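Local coordinates for protein migration inhibitory factor (Trichinella spiralis, PDB 1HFO) that belongs to the macrophage migration inhibitory factor family, a group of small cytokine-like proteins that assemble as trimers, at residues 55-60 and 92-97. Residues are numbered along the deposited sequence; the frame is centred on the assembly and turned at random.
Sequences PAAFGT and NRMYIH
I96 lays its CD1 methyl over the backbone of G59, 3.7 Å from G59 N; with CG1 beside its own backbone N (chi1 -64°) the branch leans across to the neighbouring strand. Glycine suits this place, because a beta carbon would stand close to that methyl. On the same side the small A57 meets, through CB, the CG of M94 at 4.1 Å, and the end of that long thioether chain turns away toward F80 and L83 of helix 69-87. The other face carries F58 and Y95, which touch through their CB atoms before their rings diverge to meet H40 and W108 of the second subunit, contacts that suit large aromatics. T60 and H97 lie side by side at a partly exposed end, where polar groups suit a bridging water, its oxygen 2.8 Å from T60 OG1 and 2.9 Å from H97 ND1, in the imidazole plane. Between strands 57-60 and 94-97, parallel and in register, four backbone bonds alternate from A57 N to R93 O through to H97 N to G59 O. Ahead of the strands R93 bends at chi3 (71°) and gives NE to P55 O at 2.9 Å, above the carbonyl plane; NH1 and NH2 bond to F49 O, ending strand 46-49, and N54 O. In this beta-alpha-beta unit helix 69-87 packs on the M94 and I96 side; strand 2-7 flanks 57-63, while a strand of the second subunit continues the sheet beyond 94-100.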
ATOM      1  N   PRO A  55     -16.029 -10.682  -6.024  1.00 26.17           N
ATOM      2  CA  PRO A  55     -15.879  -9.379  -5.373  1.00 25.40           C
ATOM      3  C   PRO A  55     -15.294  -9.434  -3.960  1.00 26.91           C
ATOM      4  O   PRO A  55     -15.836 -10.080  -3.060  1.00 24.24           O
ATOM      5  CB  PRO A  55     -17.301  -8.824  -5.398  1.00 30.00           C
ATOM      6  CG  PRO A  55     -17.788  -9.307  -6.729  1.00 29.41           C
ATOM      7  CD  PRO A  55     -17.305 -10.747  -6.766  1.00 28.36           C
ATOM      8  N   ALA A  56     -14.194  -8.707  -3.777  1.00 24.69           N
ATOM      9  CA  ALA A  56     -13.475  -8.645  -2.515  1.00 25.14           C
ATOM     10  C   ALA A  56     -12.638  -7.375  -2.527  1.00 21.71           C
ATOM     11  O   ALA A  56     -12.507  -6.733  -3.566  1.00 22.49           O
ATOM     12  CB  ALA A  56     -12.548  -9.851  -2.383  1.00 25.59           C
ATOM     13  N   ALA A  57     -12.048  -7.059  -1.377  1.00 24.04           N
ATOM     14  CA  ALA A  57     -11.179  -5.891  -1.235  1.00 23.45           C
ATOM     15  C   ALA A  57     -10.394  -5.942   0.069  1.00 22.76           C
ATOM     16  O   ALA A  57     -10.750  -6.655   0.996  1.00 22.24           O
ATOM     17  CB  ALA A  57     -12.018  -4.597  -1.283  1.00 22.48           C
ATOM     18  N   PHE A  58      -9.302  -5.185   0.132  1.00 20.22           N
ATOM     19  CA  PHE A  58      -8.536  -5.100   1.362  1.00 20.63           C
ATOM     20  C   PHE A  58      -8.008  -3.680   1.298  1.00 14.95           C
ATOM     21  O   PHE A  58      -7.768  -3.149   0.202  1.00 17.95           O
ATOM     22  CB  PHE A  58      -7.390  -6.127   1.393  1.00 21.35           C
ATOM     23  CG  PHE A  58      -6.259  -5.819   0.453  1.00 21.45           C
ATOM     24  CD1 PHE A  58      -5.180  -5.050   0.880  1.00 26.49           C
ATOM     25  CD2 PHE A  58      -6.246  -6.326  -0.838  1.00 26.07           C
ATOM     26  CE1 PHE A  58      -4.100  -4.798   0.029  1.00 21.84           C
ATOM     27  CE2 PHE A  58      -5.166  -6.077  -1.701  1.00 26.83           C
ATOM     28  CZ  PHE A  58      -4.095  -5.313  -1.263  1.00 26.56           C
ATOM     29  N   GLY A  59      -7.871  -3.068   2.461  1.00 17.44           N
ATOM     30  CA  GLY A  59      -7.386  -1.701   2.475  1.00 18.16           C
ATOM     31  C   GLY A  59      -6.847  -1.310   3.819  1.00 20.02           C
ATOM     32  O   GLY A  59      -6.738  -2.126   4.730  1.00 19.54           O
ATOM     33  N   THR A  60      -6.547  -0.030   3.959  1.00 18.22           N
ATOM     34  CA  THR A  60      -5.980   0.471   5.192  1.00 18.34           C
ATOM     35  C   THR A  60      -6.625   1.787   5.551  1.00 13.44           C
ATOM     36  O   THR A  60      -6.955   2.549   4.664  1.00 17.98           O
ATOM     37  CB  THR A  60      -4.461   0.721   4.987  1.00 17.06           C
ATOM     38  OG1 THR A  60      -3.823  -0.505   4.603  1.00 26.14           O
ATOM     39  CG2 THR A  60      -3.804   1.257   6.254  1.00 20.14           C
ATOM     40  N   ASN A  92     -17.473 -10.523   4.563  1.00 29.58           N
ATOM     41  CA  ASN A  92     -16.470 -11.534   4.880  1.00 29.03           C
ATOM     42  C   ASN A  92     -15.423 -11.665   3.783  1.00 28.61           C
ATOM     43  O   ASN A  92     -14.602 -12.584   3.818  1.00 29.87           O
ATOM     44  CB  ASN A  92     -17.104 -12.913   5.153  1.00 31.50           C
ATOM     45  CG  ASN A  92     -17.984 -13.418   4.012  1.00 30.92           C
ATOM     46  OD1 ASN A  92     -17.907 -12.960   2.871  1.00 29.63           O
ATOM     47  ND2 ASN A  92     -18.824 -14.400   4.329  1.00 35.40           N
ATOM     48  N   ARG A  93     -15.453 -10.748   2.812  1.00 26.84           N
ATOM     49  CA  ARG A  93     -14.488 -10.750   1.725  1.00 23.61           C
ATOM     50  C   ARG A  93     -13.739  -9.427   1.669  1.00 18.20           C
ATOM     51  O   ARG A  93     -13.337  -8.985   0.607  1.00 19.42           O
ATOM     52  CB  ARG A  93     -15.159 -11.020   0.385  1.00 23.59           C
ATOM     53  CG  ARG A  93     -15.684 -12.456   0.276  1.00 26.13           C
ATOM     54  CD  ARG A  93     -16.286 -12.720  -1.083  1.00 25.64           C
ATOM     55  NE  ARG A  93     -15.297 -12.786  -2.149  1.00 26.94           N
ATOM     56  CZ  ARG A  93     -14.369 -13.733  -2.257  1.00 27.74           C
ATOM     57  NH1 ARG A  93     -14.300 -14.709  -1.350  1.00 25.90           N
ATOM     58  NH2 ARG A  93     -13.515 -13.708  -3.275  1.00 24.22           N
ATOM     59  N   MET A  94     -13.570  -8.819   2.837  1.00 23.75           N
ATOM     60  CA  MET A  94     -12.839  -7.554   2.948  1.00 24.09           C
ATOM     61  C   MET A  94     -12.018  -7.476   4.226  1.00 20.76           C
ATOM     62  O   MET A  94     -12.449  -7.903   5.296  1.00 19.73           O
ATOM     63  CB  MET A  94     -13.800  -6.363   2.925  1.00 25.20           C
ATOM     64  CG  MET A  94     -14.485  -6.138   1.607  1.00 22.37           C
ATOM     65  SD  MET A  94     -15.406  -4.584   1.646  1.00 23.07           S
ATOM     66  CE  MET A  94     -16.735  -5.001   2.720  1.00 27.15           C
ATOM     67  N   TYR A  95     -10.811  -6.922   4.105  1.00 18.37           N
ATOM     68  CA  TYR A  95      -9.957  -6.728   5.260  1.00 18.43           C
ATOM     69  C   TYR A  95      -9.610  -5.252   5.311  1.00 17.58           C
ATOM     70  O   TYR A  95      -9.389  -4.639   4.271  1.00 19.79           O
ATOM     71  CB  TYR A  95      -8.630  -7.468   5.120  1.00 21.82           C
ATOM     72  CG  TYR A  95      -8.658  -8.929   5.459  1.00 22.53           C
ATOM     73  CD1 TYR A  95      -9.154  -9.375   6.682  1.00 24.98           C
ATOM     74  CD2 TYR A  95      -8.122  -9.861   4.579  1.00 23.64           C
ATOM     75  CE1 TYR A  95      -9.109 -10.737   7.017  1.00 30.25           C
ATOM     76  CE2 TYR A  95      -8.071 -11.219   4.904  1.00 24.62           C
ATOM     77  CZ  TYR A  95      -8.565 -11.646   6.118  1.00 25.72           C
ATOM     78  OH  TYR A  95      -8.513 -12.993   6.428  1.00 31.46           O
ATOM     79  N   ILE A  96      -9.549  -4.708   6.516  1.00 18.21           N
ATOM     80  CA  ILE A  96      -9.134  -3.325   6.691  1.00 19.42           C
ATOM     81  C   ILE A  96      -8.081  -3.275   7.799  1.00 21.84           C
ATOM     82  O   ILE A  96      -8.320  -3.725   8.919  1.00 20.05           O
ATOM     83  CB  ILE A  96     -10.304  -2.388   7.081  1.00 19.47           C
ATOM     84  CG1 ILE A  96     -11.335  -2.342   5.950  1.00 24.24           C
ATOM     85  CG2 ILE A  96      -9.745  -0.974   7.391  1.00 17.53           C
ATOM     86  CD1 ILE A  96     -10.769  -2.022   4.573  1.00 29.68           C
ATOM     87  N   HIS A  97      -6.910  -2.730   7.477  1.00 19.69           N
ATOM     88  CA  HIS A  97      -5.861  -2.606   8.464  1.00 18.38           C
ATOM     89  C   HIS A  97      -5.934  -1.211   9.061  1.00 16.65           C
ATOM     90  O   HIS A  97      -5.831  -0.215   8.333  1.00 19.20           O
ATOM     91  CB  HIS A  97      -4.475  -2.782   7.840  1.00 16.63           C
ATOM     92  CG  HIS A  97      -3.374  -2.814   8.857  1.00 18.68           C
ATOM     93  ND1 HIS A  97      -2.060  -2.532   8.548  1.00 22.60           N
ATOM     94  CD2 HIS A  97      -3.399  -3.067  10.187  1.00 20.87           C
ATOM     95  CE1 HIS A  97      -1.325  -2.611   9.643  1.00 19.36           C
ATOM     96  NE2 HIS A  97      -2.113  -2.932  10.652  1.00 26.97           N
TER
HETATM   97  O   HOH W   1      -1.498  -1.406   5.937  1.00 27.54           O